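Long-range contact in hydrolase, haloacid dehalogenase-like family (Chlorobaculum tepidum, PDB 2HCF), which probably acts as a magnesium-dependent hydrolase of the haloacid dehalogenase-like family, its natural substrate not being established: residues L94-S106 with L128-G140. Sequence-based numbering, arbitrary orientation.
Sequences LLEGVRELLDALS and LKLPGIDHYFPFG
L102 meets both Y136 and F137. Its CB sits squarely over the centre of the Y136 ring, 3.7 Å from the centroid in a CH-pi contact, while H135 CE1 covers the opposite face. The leucine then forks: CD1 touches Y136 CD2, and CD2 reaches F137 CZ at 3.7 Å. Further along, I133 CD1 lies among L94 CD1, V98 CG1 and L102 CD1, the L94 methyl being nearest at 3.7 Å; that methyl also packs on P131 CB. With chi1 at 59°, I133 CG1 falls between the backbone N and carbonyl carbon and carries CD1 into this cluster, leaving CG2 beside R99 NH1. At the other end, S106 OG lies at the edge of the Y136 ring, 3.5 Å from CD1, and donates to L102 O.

The polar border belongs to R99. Its chain runs extended, then bends at chi3 (-49°), bringing the guanidinium end-on to P131 O, which lies near its plane and accepts from NH2 at 3.0 Å and NH1 at 3.2 Å. NH1 also makes a weak bond to G132 O and donates to a water shared with H135 NE2 and Y136 OH. A methionine here would probably leave P131 O without either donor and the water without its arginine partner.

G132, with positive phi, closes helix 121-129 in a Schellman motif, I133 N bonding to L128 O. The contact packs helix 98-106 against the loop leading to edge strand 140-141 of the parallel sheet, within the Rossmann-like core of a HAD fold; F137 and L102 both continue onto F9, in the strand preceding magnesium ligands D10 and D12.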
loop_
_atom_site.group_PDB
_atom_site.type_symbol
_atom_site.label_atom_id
_atom_site.label_comp_id
_atom_site.label_asym_id
_atom_site.label_seq_id
_atom_site.Cartn_x
_atom_site.Cartn_y
_atom_site.Cartn_z
ATOM N N LEU A 94 9.850 -7.741 -7.808
ATOM C CA LEU A 94 8.481 -7.788 -8.312
ATOM C C LEU A 94 7.869 -9.186 -8.050
ATOM O O LEU A 94 8.504 -10.201 -8.303
ATOM C CB LEU A 94 8.506 -7.427 -9.807
ATOM C CG LEU A 94 7.285 -6.689 -10.366
ATOM C CD1 LEU A 94 7.254 -5.268 -9.859
ATOM C CD2 LEU A 94 7.269 -6.694 -11.867
ATOM N N LEU A 95 6.657 -9.251 -7.495
ATOM C CA LEU A 95 6.048 -10.534 -7.165
ATOM C C LEU A 95 5.493 -11.238 -8.398
ATOM O O LEU A 95 5.445 -10.639 -9.488
ATOM C CB LEU A 95 5.002 -10.321 -6.088
ATOM C CG LEU A 95 5.637 -9.776 -4.819
ATOM C CD1 LEU A 95 4.594 -9.653 -3.704
ATOM C CD2 LEU A 95 6.790 -10.670 -4.345
ATOM N N GLU A 96 5.091 -12.505 -8.241
ATOM C CA GLU A 96 4.779 -13.360 -9.396
ATOM C C GLU A 96 3.567 -12.832 -10.153
ATOM O O GLU A 96 2.531 -12.583 -9.548
ATOM C CB GLU A 96 4.534 -14.826 -8.967
ATOM C CG GLU A 96 4.255 -15.744 -10.173
ATOM C CD GLU A 96 4.229 -17.230 -9.830
ATOM O OE1 GLU A 96 4.109 -17.579 -8.638
ATOM O OE2 GLU A 96 4.313 -18.044 -10.780
ATOM N N GLY A 97 3.707 -12.601 -11.450
ATOM C CA GLY A 97 2.549 -12.253 -12.301
ATOM C C GLY A 97 2.085 -10.802 -12.289
ATOM O O GLY A 97 1.116 -10.439 -12.965
ATOM N N VAL A 98 2.784 -9.961 -11.535
ATOM C CA VAL A 98 2.337 -8.585 -11.301
ATOM C C VAL A 98 2.321 -7.728 -12.580
ATOM O O VAL A 98 1.330 -7.061 -12.863
ATOM C CB VAL A 98 3.199 -7.939 -10.212
ATOM C CG1 VAL A 98 3.077 -6.392 -10.224
ATOM C CG2 VAL A 98 2.841 -8.545 -8.878
ATOM N N ARG A 99 3.402 -7.757 -13.362
ATOM C CA ARG A 99 3.452 -6.902 -14.555
ATOM C C ARG A 99 2.375 -7.332 -15.566
ATOM O O ARG A 99 1.686 -6.504 -16.140
ATOM C CB ARG A 99 4.839 -6.873 -15.202
ATOM C CG ARG A 99 4.971 -5.732 -16.254
ATOM C CD ARG A 99 6.277 -5.714 -17.031
ATOM N NE ARG A 99 7.455 -5.818 -16.168
ATOM C CZ ARG A 99 8.060 -4.792 -15.562
ATOM N NH1 ARG A 99 7.639 -3.532 -15.717
ATOM N NH2 ARG A 99 9.111 -5.032 -14.795
ATOM N N GLU A 100 2.222 -8.650 -15.726
ATOM C CA GLU A 100 1.214 -9.244 -16.595
ATOM C C GLU A 100 -0.197 -8.812 -16.183
ATOM O O GLU A 100 -1.014 -8.483 -17.027
ATOM C CB GLU A 100 1.311 -10.772 -16.561
ATOM C CG GLU A 100 2.631 -11.354 -17.102
ATOM C CD GLU A 100 3.817 -11.296 -16.116
ATOM O OE1 GLU A 100 3.669 -10.875 -14.932
ATOM O OE2 GLU A 100 4.930 -11.670 -16.551
ATOM N N LEU A 101 -0.444 -8.776 -14.882
ATOM C CA LEU A 101 -1.763 -8.448 -14.364
ATOM C C LEU A 101 -2.071 -6.962 -14.585
ATOM O O LEU A 101 -3.181 -6.583 -14.962
ATOM C CB LEU A 101 -1.838 -8.776 -12.867
ATOM C CG LEU A 101 -3.148 -8.433 -12.147
ATOM C CD1 LEU A 101 -4.343 -9.118 -12.801
ATOM C CD2 LEU A 101 -3.081 -8.774 -10.658
ATOM N N LEU A 102 -1.082 -6.115 -14.323
ATOM C CA LEU A 102 -1.248 -4.683 -14.470
ATOM C C LEU A 102 -1.427 -4.314 -15.946
ATOM O O LEU A 102 -2.249 -3.477 -16.259
ATOM C CB LEU A 102 -0.071 -3.945 -13.833
ATOM C CG LEU A 102 0.010 -4.002 -12.298
ATOM C CD1 LEU A 102 1.169 -3.216 -11.759
ATOM C CD2 LEU A 102 -1.258 -3.520 -11.636
ATOM N N ASP A 103 -0.694 -4.954 -16.852
ATOM C CA ASP A 103 -0.938 -4.778 -18.284
ATOM C C ASP A 103 -2.367 -5.139 -18.693
ATOM O O ASP A 103 -2.967 -4.430 -19.491
ATOM C CB ASP A 103 -0.026 -5.677 -19.099
ATOM C CG ASP A 103 1.359 -5.154 -19.200
ATOM O OD1 ASP A 103 1.561 -3.975 -18.826
ATOM O OD2 ASP A 103 2.250 -5.917 -19.663
ATOM N N ALA A 104 -2.856 -6.271 -18.192
ATOM C CA ALA A 104 -4.194 -6.765 -18.501
ATOM C C ALA A 104 -5.275 -5.796 -18.027
ATOM O O ALA A 104 -6.274 -5.604 -18.713
ATOM C CB ALA A 104 -4.412 -8.144 -17.878
ATOM N N LEU A 105 -5.082 -5.198 -16.848
ATOM C CA LEU A 105 -6.034 -4.255 -16.292
ATOM C C LEU A 105 -5.993 -2.885 -16.945
ATOM O O LEU A 105 -7.037 -2.276 -17.209
ATOM C CB LEU A 105 -5.799 -4.100 -14.785
ATOM C CG LEU A 105 -6.189 -5.333 -13.989
ATOM C CD1 LEU A 105 -5.566 -5.258 -12.615
ATOM C CD2 LEU A 105 -7.728 -5.493 -13.892
ATOM N N SER A 106 -4.790 -2.398 -17.209
ATOM C CA SER A 106 -4.617 -1.024 -17.629
ATOM C C SER A 106 -5.031 -0.814 -19.086
ATOM O O SER A 106 -5.348 0.295 -19.478
ATOM C CB SER A 106 -3.173 -0.585 -17.418
ATOM O OG SER A 106 -2.311 -1.365 -18.217
ATOM N N LEU A 128 7.825 1.630 -6.863
ATOM C CA LEU A 128 7.129 1.163 -8.065
ATOM C C LEU A 128 7.926 1.558 -9.313
ATOM O O LEU A 128 7.977 0.821 -10.302
ATOM C CB LEU A 128 5.715 1.776 -8.143
ATOM C CG LEU A 128 4.686 1.446 -7.044
ATOM C CD1 LEU A 128 3.527 2.358 -7.310
ATOM C CD2 LEU A 128 4.270 0.034 -7.095
ATOM N N LYS A 129 8.589 2.703 -9.242
ATOM C CA LYS A 129 9.402 3.214 -10.374
ATOM C C LYS A 129 10.662 2.393 -10.687
ATOM O O LYS A 129 11.131 2.294 -11.881
ATOM C CB LYS A 129 9.853 4.648 -10.066
ATOM C CG LYS A 129 8.852 5.754 -10.409
ATOM C CD LYS A 129 9.489 7.146 -10.313
ATOM C CE LYS A 129 8.422 8.276 -10.185
ATOM N NZ LYS A 129 8.258 9.096 -11.440
ATOM N N LEU A 130 11.291 1.877 -9.641
ATOM C CA LEU A 130 12.512 1.066 -9.828
ATOM C C LEU A 130 12.263 -0.090 -10.792
ATOM O O LEU A 130 12.897 -0.156 -11.814
ATOM C CB LEU A 130 13.116 0.638 -8.487
ATOM C CG LEU A 130 13.746 1.800 -7.729
ATOM C CD1 LEU A 130 14.100 1.442 -6.326
ATOM C CD2 LEU A 130 14.991 2.301 -8.463
ATOM N N PRO A 131 11.283 -0.965 -10.517
ATOM C CA PRO A 131 10.926 -1.979 -11.517
ATOM C C PRO A 131 10.013 -1.518 -12.681
ATOM O O PRO A 131 9.631 -2.327 -13.526
ATOM C CB PRO A 131 10.229 -3.049 -10.665
ATOM C CG PRO A 131 9.591 -2.279 -9.621
ATOM C CD PRO A 131 10.500 -1.137 -9.294
ATOM N N GLY A 132 9.681 -0.237 -12.753
ATOM C CA GLY A 132 8.964 0.294 -13.911
ATOM C C GLY A 132 7.493 -0.054 -14.000
ATOM O O GLY A 132 6.996 -0.349 -15.105
ATOM N N ILE A 133 6.807 -0.041 -12.848
ATOM C CA ILE A 133 5.371 -0.250 -12.820
ATOM C C ILE A 133 4.608 0.915 -12.173
ATOM O O ILE A 133 3.449 0.767 -11.824
ATOM C CB ILE A 133 4.956 -1.580 -12.096
ATOM C CG1 ILE A 133 5.446 -1.605 -10.662
ATOM C CG2 ILE A 133 5.500 -2.799 -12.836
ATOM C CD1 ILE A 133 4.725 -2.609 -9.851
ATOM N N ASP A 134 5.255 2.060 -11.998
ATOM C CA ASP A 134 4.577 3.240 -11.421
ATOM C C ASP A 134 3.577 3.835 -12.410
ATOM O O ASP A 134 2.514 4.352 -12.017
ATOM C CB ASP A 134 5.624 4.283 -11.007
ATOM C CG ASP A 134 5.011 5.569 -10.461
ATOM O OD1 ASP A 134 4.381 5.515 -9.394
ATOM O OD2 ASP A 134 5.165 6.636 -11.088
ATOM N N HIS A 135 3.946 3.795 -13.695
ATOM C CA HIS A 135 3.173 4.391 -14.795
ATOM C C HIS A 135 1.711 3.858 -14.868
ATOM O O HIS A 135 0.801 4.548 -15.367
ATOM C CB HIS A 135 3.946 4.207 -16.118
ATOM C CG HIS A 135 4.045 2.782 -16.558
ATOM N ND1 HIS A 135 3.048 2.163 -17.277
ATOM C CD2 HIS A 135 4.987 1.834 -16.322
ATOM C CE1 HIS A 135 3.371 0.897 -17.473
ATOM N NE2 HIS A 135 4.533 0.667 -16.884
ATOM N N TYR A 136 1.458 2.680 -14.312
ATOM C CA TYR A 136 0.110 2.124 -14.301
ATOM C C TYR A 136 -0.879 2.862 -13.372
ATOM O O TYR A 136 -2.093 2.683 -13.487
ATOM C CB TYR A 136 0.130 0.659 -13.842
ATOM C CG TYR A 136 0.820 -0.284 -14.767
ATOM C CD1 TYR A 136 0.242 -0.656 -15.983
ATOM C CD2 TYR A 136 2.070 -0.815 -14.440
ATOM C CE1 TYR A 136 0.904 -1.523 -16.839
ATOM C CE2 TYR A 136 2.718 -1.681 -15.282
ATOM C CZ TYR A 136 2.142 -2.036 -16.466
ATOM O OH TYR A 136 2.836 -2.888 -17.293
ATOM N N PHE A 137 -0.379 3.647 -12.433
ATOM C CA PHE A 137 -1.216 4.158 -11.345
ATOM C C PHE A 137 -1.365 5.699 -11.367
ATOM O O PHE A 137 -0.504 6.426 -10.868
ATOM C CB PHE A 137 -0.640 3.707 -10.022
ATOM C CG PHE A 137 -0.584 2.217 -9.873
ATOM C CD1 PHE A 137 -1.729 1.501 -9.553
ATOM C CD2 PHE A 137 0.610 1.532 -10.056
ATOM C CE1 PHE A 137 -1.684 0.126 -9.412
ATOM C CE2 PHE A 137 0.673 0.158 -9.923
ATOM C CZ PHE A 137 -0.484 -0.554 -9.582
ATOM N N PRO A 138 -2.472 6.202 -11.938
ATOM C CA PRO A 138 -2.655 7.635 -12.087
ATOM C C PRO A 138 -2.983 8.396 -10.797
ATOM O O PRO A 138 -2.903 9.613 -10.790
ATOM C CB PRO A 138 -3.815 7.716 -13.103
ATOM C CG PRO A 138 -4.613 6.511 -12.826
ATOM C CD PRO A 138 -3.627 5.446 -12.447
ATOM N N PHE A 139 -3.379 7.700 -9.719
ATOM C CA PHE A 139 -3.724 8.365 -8.472
ATOM C C PHE A 139 -3.681 7.345 -7.361
ATOM O O PHE A 139 -3.512 6.150 -7.631
ATOM C CB PHE A 139 -5.148 8.976 -8.541
ATOM C CG PHE A 139 -6.242 7.983 -8.294
ATOM C CD1 PHE A 139 -6.496 6.993 -9.200
ATOM C CD2 PHE A 139 -6.975 8.003 -7.118
ATOM C CE1 PHE A 139 -7.469 6.047 -8.970
ATOM C CE2 PHE A 139 -7.949 7.051 -6.885
ATOM C CZ PHE A 139 -8.200 6.092 -7.793
ATOM N N GLY A 140 -3.898 7.770 -6.112
ATOM C CA GLY A 140 -4.080 6.808 -5.032
ATOM C C GLY A 140 -4.426 7.486 -3.719
ATOM O O GLY A 140 -4.667 8.700 -3.705
HETATM O O HOH W 1 5.406 -2.290 -17.205
#